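Local coordinates for protein-tyrosine-phosphatase (Shewanella sp., PDB 2Z72) that hydrolyses phosphotyrosine as a cold-active phosphatase, probably through the two zinc ions of its calcineurin-like phosphoesterase domain, at residues M63-L68 with T220-N225; K71-L76 with H108-G113; I197-D202 with F277-I282. One frame throughout, in Å; residues are numbered along the deposited sequence.

Interaction 1 of 3, residues M63-L68 with T220-N225; sequences MPDTYL and TLDKAN
Asp65 OD1 meets the N-terminal part of helix 221-231, where Asn225 ND2 donates to it at 2.9 Å, with an N-H...O angle of 157°. Asp65 CG sits between its backbone N and carbonyl carbon (chi1 60°), which places it beside Leu221 CB. OD1 lies almost in the amide plane of Asn225, but the donor reaches it on the anti side and out of the carboxylate plane, the two flat groups being turned 48° apart. The amide is held at both ends: its oxygen accepts from Thr196 N, and ND2 also donates to Ile197 O. Leu221 packs beside the carboxylate, its CB 3.6 Å from Asp65 OD1 and its CD2 3.7 Å from Asp65 O. The contact joins the residue leading into edge strand 66-67, and Thr66 at its start, to a helix whose N-cap is Thr220; Thr220 OG1 accepts from Lys223 N at 3.1 Å. Toward solvent the fit is looser. Thr66 OG1 donates to Asp65 OD2 at 2.9 Å and lies 3.9 Å from Leu221 CD2. On the solvent side Asp222 OD2 stays 4.4 Å from Asp65 OD1, a like-charge approach that the nearby helix N-terminus may partly offset.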
ATOM      1  N   MET A  63      -5.364   4.633 -12.506  1.00  9.03           N
ATOM      2  CA  MET A  63      -6.032   3.427 -13.003  1.00  9.07           C
ATOM      3  C   MET A  63      -7.425   3.329 -12.439  1.00  8.73           C
ATOM      4  O   MET A  63      -7.745   3.900 -11.389  1.00  9.36           O
ATOM      5  CB  MET A  63      -5.201   2.217 -12.590  1.00  9.04           C
ATOM      6  CG  MET A  63      -3.777   2.330 -13.065  1.00 10.78           C
ATOM      7  SD  MET A  63      -3.489   2.550 -14.811  1.00 11.33           S
ATOM      8  CE  MET A  63      -4.031   1.027 -15.499  1.00 13.53           C
ATOM      9  N   PRO A  64      -8.256   2.516 -13.080  1.00  8.58           N
ATOM     10  CA  PRO A  64      -9.618   2.289 -12.557  1.00  9.14           C
ATOM     11  C   PRO A  64      -9.584   1.727 -11.152  1.00  8.79           C
ATOM     12  O   PRO A  64      -8.619   1.161 -10.686  1.00  9.34           O
ATOM     13  CB  PRO A  64     -10.218   1.247 -13.520  1.00 12.81           C
ATOM     14  CG  PRO A  64      -9.391   1.297 -14.752  1.00 10.66           C
ATOM     15  CD  PRO A  64      -8.020   1.813 -14.369  1.00 10.28           C
ATOM     16  N   ASP A  65     -10.740   1.899 -10.493  1.00  8.62           N
ATOM     17  CA  ASP A  65     -10.943   1.359  -9.152  1.00  8.39           C
ATOM     18  C   ASP A  65     -11.853   0.119  -9.144  1.00  8.57           C
ATOM     19  O   ASP A  65     -12.135  -0.347  -8.030  1.00  9.36           O
ATOM     20  CB  ASP A  65     -11.420   2.434  -8.174  1.00  8.91           C
ATOM     21  CG  ASP A  65     -12.728   3.085  -8.545  1.00  8.98           C
ATOM     22  OD1 ASP A  65     -12.908   4.264  -8.202  1.00 10.60           O
ATOM     23  OD2 ASP A  65     -13.565   2.372  -9.183  1.00 10.00           O
ATOM     24  N   THR A  66     -12.317  -0.346 -10.292  1.00  8.41           N
ATOM     25  CA  THR A  66     -13.246  -1.453 -10.387  1.00  8.58           C
ATOM     26  C   THR A  66     -12.818  -2.335 -11.513  1.00  8.86           C
ATOM     27  O   THR A  66     -12.477  -1.808 -12.587  1.00  9.67           O
ATOM     28  CB  THR A  66     -14.679  -0.910 -10.605  1.00  9.30           C
ATOM     29  OG1 THR A  66     -15.043  -0.129  -9.473  1.00  9.84           O
ATOM     30  CG2 THR A  66     -15.658  -2.025 -10.807  1.00 10.54           C
ATOM     31  N   TYR A  67     -12.803  -3.658 -11.311  1.00  8.76           N
ATOM     32  CA  TYR A  67     -12.288  -4.624 -12.235  1.00  9.90           C
ATOM     33  C   TYR A  67     -13.188  -5.884 -12.244  1.00 10.97           C
ATOM     34  O   TYR A  67     -13.658  -6.316 -11.170  1.00 12.84           O
ATOM     35  CB  TYR A  67     -10.838  -5.117 -11.888  1.00 10.30           C
ATOM     36  CG  TYR A  67      -9.903  -3.938 -11.903  1.00 10.26           C
ATOM     37  CD1 TYR A  67      -9.158  -3.684 -13.047  1.00 10.00           C
ATOM     38  CD2 TYR A  67      -9.772  -3.049 -10.824  1.00  9.89           C
ATOM     39  CE1 TYR A  67      -8.307  -2.619 -13.125  1.00  9.87           C
ATOM     40  CE2 TYR A  67      -8.968  -1.949 -10.924  1.00  9.76           C
ATOM     41  CZ  TYR A  67      -8.208  -1.742 -12.071  1.00  9.70           C
ATOM     42  OH  TYR A  67      -7.379  -0.651 -12.212  1.00 10.25           O
ATOM     43  N   LEU A  68     -13.392  -6.430 -13.406  1.00 11.72           N
ATOM     44  CA  LEU A  68     -14.154  -7.642 -13.605  1.00 12.88           C
ATOM     45  C   LEU A  68     -13.272  -8.720 -14.198  1.00 12.28           C
ATOM     46  O   LEU A  68     -12.355  -8.432 -14.983  1.00 13.31           O
ATOM     47  CB  LEU A  68     -15.190  -7.436 -14.689  0.63 18.06           C
ATOM     48  CG  LEU A  68     -16.313  -6.426 -14.678  0.63 14.68           C
ATOM     49  CD1 LEU A  68     -17.183  -6.438 -15.959  0.63 15.18           C
ATOM     50  CD2 LEU A  68     -17.101  -6.771 -13.439  0.63 22.23           C
ATOM     51  N   THR A 220     -19.534   7.088  -3.645  1.00 13.26           N
ATOM     52  CA  THR A 220     -19.150   6.125  -4.652  1.00 12.59           C
ATOM     53  C   THR A 220     -17.628   5.953  -4.619  1.00 10.71           C
ATOM     54  O   THR A 220     -16.918   6.862  -4.156  1.00 11.12           O
ATOM     55  CB  THR A 220     -19.571   6.523  -6.074  1.00 14.35           C
ATOM     56  OG1 THR A 220     -18.807   7.666  -6.416  1.00 14.00           O
ATOM     57  CG2 THR A 220     -21.074   6.805  -6.145  1.00 18.57           C
ATOM     58  N   LEU A 221     -17.168   4.827  -5.128  1.00 10.98           N
ATOM     59  CA  LEU A 221     -15.726   4.595  -5.238  1.00  9.84           C
ATOM     60  C   LEU A 221     -15.061   5.749  -5.988  1.00  9.63           C
ATOM     61  O   LEU A 221     -14.044   6.286  -5.543  1.00  9.89           O
ATOM     62  CB  LEU A 221     -15.425   3.270  -5.864  1.00 10.02           C
ATOM     63  CG  LEU A 221     -15.066   2.107  -4.905  1.00 12.54           C
ATOM     64  CD1 LEU A 221     -16.098   1.910  -3.851  1.00 13.60           C
ATOM     65  CD2 LEU A 221     -14.740   0.864  -5.709  1.00 13.20           C
ATOM     66  N   ASP A 222     -15.608   6.155  -7.155  1.00 11.66           N
ATOM     67  CA  ASP A 222     -14.904   7.136  -7.944  1.00 12.30           C
ATOM     68  C   ASP A 222     -14.843   8.479  -7.237  1.00 11.44           C
ATOM     69  O   ASP A 222     -13.825   9.156  -7.269  1.00 11.78           O
ATOM     70  CB  ASP A 222     -15.510   7.295  -9.334  1.00 16.41           C
ATOM     71  CG  ASP A 222     -14.690   8.234 -10.186  1.00 20.90           C
ATOM     72  OD1 ASP A 222     -15.177   9.298 -10.471  1.00 27.07           O
ATOM     73  OD2 ASP A 222     -13.511   7.997 -10.531  1.00 23.72           O
ATOM     74  N   LYS A 223     -15.946   8.853  -6.615  1.00 11.01           N
ATOM     75  CA  LYS A 223     -15.998  10.142  -5.938  1.00 11.35           C
ATOM     76  C   LYS A 223     -14.987  10.174  -4.792  1.00  9.54           C
ATOM     77  O   LYS A 223     -14.227  11.155  -4.626  1.00 10.52           O
ATOM     78  CB  LYS A 223     -17.394  10.494  -5.444  0.61 12.73           C
ATOM     79  CG  LYS A 223     -17.433  11.847  -4.766  0.61 14.77           C
ATOM     80  CD  LYS A 223     -18.867  12.259  -4.453  0.61 16.62           C
ATOM     81  CE  LYS A 223     -18.953  13.653  -3.865  0.61 19.60           C
ATOM     82  NZ  LYS A 223     -20.252  14.099  -3.353  0.61 31.29           N
ATOM     83  N   ALA A 224     -14.966   9.108  -3.999  1.00 10.04           N
ATOM     84  CA  ALA A 224     -14.024   9.059  -2.863  1.00  8.96           C
ATOM     85  C   ALA A 224     -12.594   9.024  -3.328  1.00  8.19           C
ATOM     86  O   ALA A 224     -11.756   9.775  -2.831  1.00  9.23           O
ATOM     87  CB  ALA A 224     -14.378   7.844  -2.032  1.00 10.34           C
ATOM     88  N   ASN A 225     -12.270   8.168  -4.291  1.00  8.53           N
ATOM     89  CA  ASN A 225     -10.888   8.040  -4.750  1.00  8.30           C
ATOM     90  C   ASN A 225     -10.389   9.357  -5.337  1.00  8.84           C
ATOM     91  O   ASN A 225      -9.215   9.710  -5.138  1.00  8.96           O
ATOM     92  CB  ASN A 225     -10.736   6.896  -5.753  1.00  8.32           C
ATOM     93  CG  ASN A 225     -10.782   5.562  -5.096  1.00  8.18           C
ATOM     94  OD1 ASN A 225     -10.207   5.357  -3.995  1.00  8.47           O
ATOM     95  ND2 ASN A 225     -11.462   4.579  -5.671  1.00  9.05           N
TER

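Interaction 2 of 3, residues K71-L76 with H108-G113; sequences KKVVAL and HMVMTG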
ATOM      1  N   LYS A  71      -8.711 -13.422 -12.842  1.00 12.37           N
ATOM      2  CA  LYS A  71      -8.603 -14.830 -12.458  1.00 12.85           C
ATOM      3  C   LYS A  71      -7.909 -15.040 -11.121  1.00 13.64           C
ATOM      4  O   LYS A  71      -8.308 -15.924 -10.366  1.00 14.55           O
ATOM      5  CB  LYS A  71      -7.931 -15.653 -13.566  1.00 16.77           C
ATOM      6  CG  LYS A  71      -8.830 -15.750 -14.830  1.00 21.98           C
ATOM      7  CD  LYS A  71      -8.233 -16.546 -15.940  1.00 36.88           C
ATOM      8  CE  LYS A  71      -9.106 -16.567 -17.223  1.00 44.30           C
ATOM      9  NZ  LYS A  71      -9.679 -15.231 -17.594  1.00 67.93           N
ATOM     10  N   LYS A  72      -6.861 -14.240 -10.831  1.00 12.26           N
ATOM     11  CA  LYS A  72      -6.105 -14.540  -9.583  1.00 12.69           C
ATOM     12  C   LYS A  72      -5.683 -13.238  -8.952  1.00 11.37           C
ATOM     13  O   LYS A  72      -5.202 -12.336  -9.655  1.00 11.08           O
ATOM     14  CB  LYS A  72      -5.042 -15.556  -9.823  1.00 20.65           C
ATOM     15  CG  LYS A  72      -3.795 -15.245 -10.351  1.00 24.24           C
ATOM     16  CD  LYS A  72      -2.766 -16.355 -10.559  1.00 18.82           C
ATOM     17  CE  LYS A  72      -1.660 -15.608 -11.321  1.00 18.36           C
ATOM     18  NZ  LYS A  72      -0.611 -16.526 -11.757  1.00 20.61           N
ATOM     19  N   VAL A  73      -5.854 -13.191  -7.670  1.00 11.11           N
ATOM     20  CA  VAL A  73      -5.534 -11.983  -6.882  1.00  9.81           C
ATOM     21  C   VAL A  73      -4.759 -12.446  -5.644  1.00 10.08           C
ATOM     22  O   VAL A  73      -5.118 -13.458  -5.035  1.00 11.60           O
ATOM     23  CB  VAL A  73      -6.818 -11.247  -6.451  1.00 10.31           C
ATOM     24  CG1 VAL A  73      -6.483  -9.955  -5.667  1.00 11.35           C
ATOM     25  CG2 VAL A  73      -7.683 -10.864  -7.638  1.00 12.74           C
ATOM     26  N   VAL A  74      -3.758 -11.678  -5.249  1.00  9.85           N
ATOM     27  CA  VAL A  74      -3.119 -11.813  -3.950  1.00 10.25           C
ATOM     28  C   VAL A  74      -3.233 -10.497  -3.212  1.00  9.60           C
ATOM     29  O   VAL A  74      -3.110  -9.402  -3.779  1.00 10.35           O
ATOM     30  CB  VAL A  74      -1.676 -12.262  -4.259  0.55 11.19           C
ATOM     31  CG1 VAL A  74      -0.852 -11.196  -4.986  0.55 12.31           C
ATOM     32  CG2 VAL A  74      -0.978 -12.611  -2.972  0.55 10.47           C
ATOM     33  N   ALA A  75      -3.479 -10.567  -1.898  1.00  9.38           N
ATOM     34  CA  ALA A  75      -3.624  -9.371  -1.090  1.00  9.33           C
ATOM     35  C   ALA A  75      -2.785  -9.472   0.170  1.00  9.41           C
ATOM     36  O   ALA A  75      -2.639 -10.557   0.760  1.00 10.31           O
ATOM     37  CB  ALA A  75      -5.088  -9.159  -0.720  1.00 10.08           C
ATOM     38  N   LEU A  76      -2.273  -8.342   0.587  1.00  9.26           N
ATOM     39  CA  LEU A  76      -1.432  -8.210   1.778  1.00  8.99           C
ATOM     40  C   LEU A  76      -1.391  -6.751   2.153  1.00  9.17           C
ATOM     41  O   LEU A  76      -1.852  -5.885   1.422  1.00  9.47           O
ATOM     42  CB  LEU A  76      -0.033  -8.822   1.614  1.00  9.94           C
ATOM     43  CG  LEU A  76       0.895  -8.081   0.611  1.00 10.42           C
ATOM     44  CD1 LEU A  76       2.304  -8.654   0.719  1.00 13.50           C
ATOM     45  CD2 LEU A  76       0.461  -8.206  -0.832  1.00 13.26           C
ATOM     46  N   HIS A 108      -3.368 -10.085 -10.207  1.00  9.84           N
ATOM     47  CA  HIS A 108      -3.381  -8.799  -9.556  1.00  9.37           C
ATOM     48  C   HIS A 108      -2.945  -8.937  -8.122  1.00  9.43           C
ATOM     49  O   HIS A 108      -3.358  -9.845  -7.426  1.00 11.48           O
ATOM     50  CB  HIS A 108      -4.756  -8.139  -9.615  1.00  9.72           C
ATOM     51  CG  HIS A 108      -5.142  -7.723 -11.001  1.00 10.14           C
ATOM     52  ND1 HIS A 108      -6.025  -6.662 -11.148  1.00 10.99           N
ATOM     53  CD2 HIS A 108      -4.823  -8.161 -12.214  1.00 10.16           C
ATOM     54  CE1 HIS A 108      -6.214  -6.490 -12.463  1.00 11.26           C
ATOM     55  NE2 HIS A 108      -5.511  -7.363 -13.129  1.00 10.42           N
ATOM     56  N   MET A 109      -2.098  -8.001  -7.661  1.00  8.58           N
ATOM     57  CA  MET A 109      -1.771  -7.864  -6.274  1.00  8.30           C
ATOM     58  C   MET A 109      -2.486  -6.646  -5.708  1.00  8.11           C
ATOM     59  O   MET A 109      -2.442  -5.591  -6.346  1.00  9.28           O
ATOM     60  CB  MET A 109      -0.236  -7.642  -6.104  1.00  8.50           C
ATOM     61  CG  MET A 109       0.147  -7.285  -4.697  1.00  9.36           C
ATOM     62  SD  MET A 109       1.927  -7.031  -4.471  1.00 10.63           S
ATOM     63  CE  MET A 109       2.523  -8.660  -4.562  1.00 11.27           C
ATOM     64  N   VAL A 110      -3.097  -6.758  -4.543  1.00  8.36           N
ATOM     65  CA  VAL A 110      -3.658  -5.616  -3.851  1.00  7.80           C
ATOM     66  C   VAL A 110      -2.864  -5.473  -2.545  1.00  8.14           C
ATOM     67  O   VAL A 110      -2.939  -6.341  -1.682  1.00  9.85           O
ATOM     68  CB  VAL A 110      -5.144  -5.734  -3.533  1.00  8.15           C
ATOM     69  CG1 VAL A 110      -5.654  -4.424  -2.996  1.00  9.32           C
ATOM     70  CG2 VAL A 110      -5.940  -6.142  -4.789  1.00  9.34           C
ATOM     71  N   MET A 111      -2.110  -4.401  -2.444  1.00  7.90           N
ATOM     72  CA  MET A 111      -1.447  -4.070  -1.173  1.00  7.74           C
ATOM     73  C   MET A 111      -2.246  -2.949  -0.546  1.00  7.69           C
ATOM     74  O   MET A 111      -2.230  -1.819  -1.023  1.00  7.98           O
ATOM     75  CB  MET A 111       0.021  -3.655  -1.429  1.00  8.35           C
ATOM     76  CG  MET A 111       0.688  -3.217  -0.113  1.00  8.52           C
ATOM     77  SD  MET A 111       2.481  -3.049  -0.231  1.00  9.23           S
ATOM     78  CE  MET A 111       2.987  -4.754  -0.332  1.00  9.63           C
ATOM     79  N   THR A 112      -3.005  -3.280   0.486  1.00  8.48           N
ATOM     80  CA  THR A 112      -4.019  -2.365   1.028  1.00  8.56           C
ATOM     81  C   THR A 112      -3.456  -1.350   2.012  1.00  8.21           C
ATOM     82  O   THR A 112      -4.058  -1.130   3.078  1.00 10.39           O
ATOM     83  CB  THR A 112      -5.186  -3.142   1.659  1.00  9.57           C
ATOM     84  OG1 THR A 112      -4.723  -4.010   2.658  1.00  9.87           O
ATOM     85  CG2 THR A 112      -5.886  -4.039   0.610  1.00 10.23           C
ATOM     86  N   GLY A 113      -2.341  -0.700   1.652  1.00  7.85           N
ATOM     87  CA  GLY A 113      -1.844   0.440   2.421  1.00  8.84           C
ATOM     88  C   GLY A 113      -0.781   0.133   3.464  1.00  7.84           C
ATOM     89  O   GLY A 113      -0.419  -1.001   3.752  1.00  8.27           O
TER
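Leu76 sets CG between its backbone N and carbonyl carbon (chi1 68°), whereas Met109 and Met111 both hold CG anti to their backbone N (chi1 171° and 176°), and the leucine meets both methionines on one face of the sheet. Its CD2 methyl comes 4.0 Å from Met109 CG and is also near SD, while Leu76 CG lies 4.0 Å from Met111 CE, a methyl carried back by the bend at the end of the thioether chain. On the other face Val73 CG1 meets Val110 CG2 at 4.0 Å, and Ala75 CB lies 4.4 Å from Val110 CB. Strands 72-76 and 108-111 run parallel, Val73 level with His108 and Leu76 with Met111. Five backbone bonds join them, from His108 N to Lys72 O (3.0 Å) through Val110 N to Val74 O (2.8 Å) to Thr112 N on Leu76 O (3.0 Å). Thr112 then centres an inverse gamma turn, its hydroxyl bonded to Ser77 OG and its carbonyl O to ND1 of the zinc ligand His207. These are the two strands of a beta-alpha-beta unit, linked by helix 83-92, whose strand ends lead to zinc ligands, Asp78 and His80 after one and Asp114 after the other. Strand 142-145 extends the sheet in parallel beyond 108-111, strand 315-319 pairs antiparallel beyond 72-76, and Tyr205 of strand 203-206 packs on the face of Val73, Ala75 and Val110.

Interaction 3 of 3, residues I197-D202 with F277-I282; sequences IIKIND and FNVNHI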
ATOM      1  N   ILE A 197      -9.842   2.886  -2.382  1.00  8.05           N
ATOM      2  CA  ILE A 197     -10.792   1.819  -2.296  1.00  8.22           C
ATOM      3  C   ILE A 197     -10.951   1.216  -3.686  1.00  8.48           C
ATOM      4  O   ILE A 197     -11.186   1.966  -4.641  1.00  8.58           O
ATOM      5  CB  ILE A 197     -12.176   2.326  -1.799  1.00  9.07           C
ATOM      6  CG1 ILE A 197     -12.089   3.081  -0.497  1.00 10.15           C
ATOM      7  CG2 ILE A 197     -13.154   1.150  -1.652  1.00 10.30           C
ATOM      8  CD1 ILE A 197     -13.158   4.127  -0.294  1.00 16.11           C
ATOM      9  N   ILE A 198     -10.894  -0.103  -3.818  1.00  8.61           N
ATOM     10  CA  ILE A 198     -11.133  -0.736  -5.126  1.00  8.43           C
ATOM     11  C   ILE A 198     -12.024  -1.957  -4.964  1.00  8.31           C
ATOM     12  O   ILE A 198     -12.191  -2.518  -3.882  1.00  9.06           O
ATOM     13  CB  ILE A 198      -9.826  -1.097  -5.857  1.00  8.15           C
ATOM     14  CG1 ILE A 198      -9.050  -2.225  -5.165  1.00  8.20           C
ATOM     15  CG2 ILE A 198      -8.986   0.130  -6.079  1.00  8.74           C
ATOM     16  CD1 ILE A 198      -7.907  -2.777  -5.991  1.00  9.72           C
ATOM     17  N   LYS A 199     -12.598  -2.357  -6.097  1.00  8.61           N
ATOM     18  CA  LYS A 199     -13.426  -3.555  -6.205  1.00  8.95           C
ATOM     19  C   LYS A 199     -12.864  -4.423  -7.303  1.00  8.97           C
ATOM     20  O   LYS A 199     -12.644  -3.948  -8.412  1.00  9.56           O
ATOM     21  CB  LYS A 199     -14.867  -3.133  -6.548  1.00 10.20           C
ATOM     22  CG  LYS A 199     -15.873  -4.284  -6.549  1.00 14.36           C
ATOM     23  CD  LYS A 199     -17.309  -3.731  -6.894  1.00 17.69           C
ATOM     24  CE  LYS A 199     -18.323  -4.805  -7.142  1.00 21.96           C
ATOM     25  NZ  LYS A 199     -19.552  -4.118  -7.600  1.00 29.20           N
ATOM     26  N   ILE A 200     -12.548  -5.667  -6.997  1.00  9.38           N
ATOM     27  CA  ILE A 200     -12.121  -6.619  -7.995  1.00  9.71           C
ATOM     28  C   ILE A 200     -13.057  -7.825  -7.875  1.00 10.52           C
ATOM     29  O   ILE A 200     -13.170  -8.448  -6.830  1.00 10.92           O
ATOM     30  CB  ILE A 200     -10.655  -7.076  -7.832  1.00  9.62           C
ATOM     31  CG1 ILE A 200      -9.696  -5.907  -7.831  1.00  9.07           C
ATOM     32  CG2 ILE A 200     -10.309  -8.116  -8.889  1.00 10.63           C
ATOM     33  CD1 ILE A 200      -8.238  -6.299  -7.604  1.00 10.29           C
ATOM     34  N   ASN A 201     -13.752  -8.133  -8.959  1.00 11.41           N
ATOM     35  CA  ASN A 201     -14.720  -9.258  -8.955  1.00 11.76           C
ATOM     36  C   ASN A 201     -15.733  -8.949  -7.851  1.00 11.53           C
ATOM     37  O   ASN A 201     -16.295  -7.848  -7.841  1.00 13.18           O
ATOM     38  CB  ASN A 201     -14.028 -10.618  -8.818  1.00 13.01           C
ATOM     39  CG  ASN A 201     -12.925 -10.820  -9.845  1.00 12.73           C
ATOM     40  OD1 ASN A 201     -12.987 -10.312 -10.968  1.00 13.28           O
ATOM     41  ND2 ASN A 201     -11.955 -11.661  -9.436  1.00 13.29           N
ATOM     42  N   ASP A 202     -15.989  -9.900  -6.970  1.00 12.83           N
ATOM     43  CA  ASP A 202     -16.963  -9.797  -5.910  1.00 12.80           C
ATOM     44  C   ASP A 202     -16.315  -9.454  -4.574  1.00 11.52           C
ATOM     45  O   ASP A 202     -16.838  -9.804  -3.524  1.00 13.49           O
ATOM     46  CB  ASP A 202     -17.743 -11.102  -5.858  1.00 15.71           C
ATOM     47  CG  ASP A 202     -16.886 -12.297  -5.516  1.00 18.14           C
ATOM     48  OD1 ASP A 202     -17.432 -13.304  -4.976  1.00 21.52           O
ATOM     49  OD2 ASP A 202     -15.672 -12.288  -5.768  1.00 20.53           O
ATOM     50  N   PHE A 277     -22.464  -2.718  -1.824  1.00 13.15           N
ATOM     51  CA  PHE A 277     -21.443  -2.746  -2.861  1.00 13.60           C
ATOM     52  C   PHE A 277     -21.565  -3.944  -3.804  1.00 13.13           C
ATOM     53  O   PHE A 277     -20.779  -4.087  -4.718  1.00 15.71           O
ATOM     54  CB  PHE A 277     -20.062  -2.783  -2.240  1.00 13.47           C
ATOM     55  CG  PHE A 277     -19.683  -1.509  -1.501  1.00 12.41           C
ATOM     56  CD1 PHE A 277     -19.836  -1.389  -0.132  1.00 12.86           C
ATOM     57  CD2 PHE A 277     -19.126  -0.426  -2.215  1.00 11.54           C
ATOM     58  CE1 PHE A 277     -19.458  -0.249   0.566  1.00 13.58           C
ATOM     59  CE2 PHE A 277     -18.763   0.675  -1.509  1.00 12.63           C
ATOM     60  CZ  PHE A 277     -18.882   0.793  -0.127  1.00 11.50           C
ATOM     61  N   ASN A 278     -22.556  -4.821  -3.572  1.00 14.86           N
ATOM     62  CA  ASN A 278     -22.717  -6.036  -4.339  1.00 14.74           C
ATOM     63  C   ASN A 278     -21.440  -6.864  -4.395  1.00 14.39           C
ATOM     64  O   ASN A 278     -20.959  -7.282  -5.443  1.00 18.98           O
ATOM     65  CB  ASN A 278     -23.181  -5.727  -5.768  1.00 19.03           C
ATOM     66  CG  ASN A 278     -23.670  -6.870  -6.590  1.00 23.35           C
ATOM     67  OD1 ASN A 278     -23.472  -6.860  -7.840  1.00 37.83           O
ATOM     68  ND2 ASN A 278     -24.318  -7.871  -6.010  1.00 32.80           N
ATOM     69  N   VAL A 279     -20.904  -7.093  -3.181  1.00 14.76           N
ATOM     70  CA  VAL A 279     -19.738  -7.943  -2.991  1.00 13.46           C
ATOM     71  C   VAL A 279     -20.071  -9.058  -2.032  1.00 13.14           C
ATOM     72  O   VAL A 279     -20.975  -8.967  -1.227  1.00 14.43           O
ATOM     73  CB  VAL A 279     -18.506  -7.123  -2.547  1.00 13.47           C
ATOM     74  CG1 VAL A 279     -18.115  -6.166  -3.664  1.00 13.71           C
ATOM     75  CG2 VAL A 279     -18.767  -6.421  -1.246  1.00 13.25           C
ATOM     76  N   ASN A 280     -19.220 -10.085  -2.060  1.00 13.13           N
ATOM     77  CA  ASN A 280     -19.304 -11.156  -1.123  1.00 13.93           C
ATOM     78  C   ASN A 280     -18.277 -11.117  -0.010  1.00 13.43           C
ATOM     79  O   ASN A 280     -18.378 -11.862   0.977  1.00 13.57           O
ATOM     80  CB  ASN A 280     -19.168 -12.489  -1.874  1.00 16.83           C
ATOM     81  CG  ASN A 280     -20.364 -12.754  -2.746  1.00 17.59           C
ATOM     82  OD1 ASN A 280     -21.491 -12.573  -2.282  1.00 20.30           O
ATOM     83  ND2 ASN A 280     -20.125 -13.150  -3.969  1.00 21.48           N
ATOM     84  N   HIS A 281     -17.240 -10.286  -0.113  1.00 13.16           N
ATOM     85  CA  HIS A 281     -16.190 -10.218   0.837  1.00 12.81           C
ATOM     86  C   HIS A 281     -15.618  -8.794   0.827  1.00 11.60           C
ATOM     87  O   HIS A 281     -15.617  -8.150  -0.215  1.00 11.51           O
ATOM     88  CB  HIS A 281     -15.008 -11.153   0.585  1.00 16.31           C
ATOM     89  CG  HIS A 281     -15.396 -12.553   0.300  1.00 13.75           C
ATOM     90  ND1 HIS A 281     -15.668 -13.509   1.231  1.00 14.14           N
ATOM     91  CD2 HIS A 281     -15.670 -13.142  -0.907  1.00 15.94           C
ATOM     92  CE1 HIS A 281     -16.033 -14.620   0.631  1.00 16.18           C
ATOM     93  NE2 HIS A 281     -16.051 -14.447  -0.698  1.00 16.60           N
ATOM     94  N   ILE A 282     -15.070  -8.420   1.977  1.00 12.17           N
ATOM     95  CA  ILE A 282     -14.302  -7.188   2.132  1.00 11.62           C
ATOM     96  C   ILE A 282     -12.947  -7.543   2.743  1.00 11.50           C
ATOM     97  O   ILE A 282     -12.921  -8.289   3.738  1.00 12.30           O
ATOM     98  CB  ILE A 282     -15.021  -6.122   2.979  1.00 12.72           C
ATOM     99  CG1 ILE A 282     -16.396  -5.814   2.375  1.00 14.96           C
ATOM    100  CG2 ILE A 282     -14.221  -4.828   3.094  1.00 13.43           C
ATOM    101  CD1 ILE A 282     -17.286  -4.950   3.264  1.00 17.77           C
TER
HETATM  102  O   HOH W   1     -20.191  -2.039  -6.336  1.00 34.43           O
HETATM  103  O   HOH W   2     -16.317 -15.521  -2.921  1.00 38.02           O
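Asp202 O is gripped by two backbone N-H groups, firmly by Asn280 N at 2.8 Å and weakly by His281 N at 3.5 Å. The acceptor sits in the tight hairpin connection between strands 197-200 and 203-206; its donors are Asn280, in the link from helix 267-277 (closed by a Schellman motif at Asn278), and His281, which opens strand 281-284. The aspartate side chain adds a second hold. Asn280 ND2 donates to Asp202 OD1 at 2.9 Å in a nearly straight bond (173°) that meets the anti lone pair of OD1, with carboxylate and amide planes almost perpendicular. Val279 CB is pressed to 3.3 Å from the same Asp202 O. Three residues earlier, in strand 197-200, Lys199 keeps CG anti to its backbone N (chi1 -174°) and runs on extended, which carries its ammonium to the helix end. There Lys199 NZ donates to Phe277 O at 3.1 Å, nearly along the C=O axis, and a water bridges the same two atoms. On the way CE passes 3.7 Å from Val279 CG1. The positive charge beside the C-terminal carbonyls is probably favourable for the helix. An alanine in place of Lys199 would probably leave Phe277 O without its ammonium donor and open a gap beside Val279 CG1. The imidazole of His281 is fixed by ND1 on Asn298 O, while its NE2 meets a second water that donates to Asp202 OD1 at 3.2 Å.

The surface contacts, interactions 1 and 3, share one sheet, their centres 11 Å apart; interaction 2 lies in the other. Strands 66-67 and 197-200 are neighbours: Asp65 O and Lys199 N stand 2.8 Å apart, a probable hydrogen bond, and Ile197 O takes another from Asn225 ND2, so segment 197-202 touches both sides of interaction 1. The two sheets meet where Ile198 and Ile200 pack on the face of Val73 and Val110, Val110 CG2 being 3.6 Å from Ile200 CD1. Tyr67 CD1 lies 4.1 Å from His108 CE1. Interaction 2 leads to the metal site: the Thr112 side chain is about 9 Å from a zinc ion, and the ligand Asp114 follows segment 108-113.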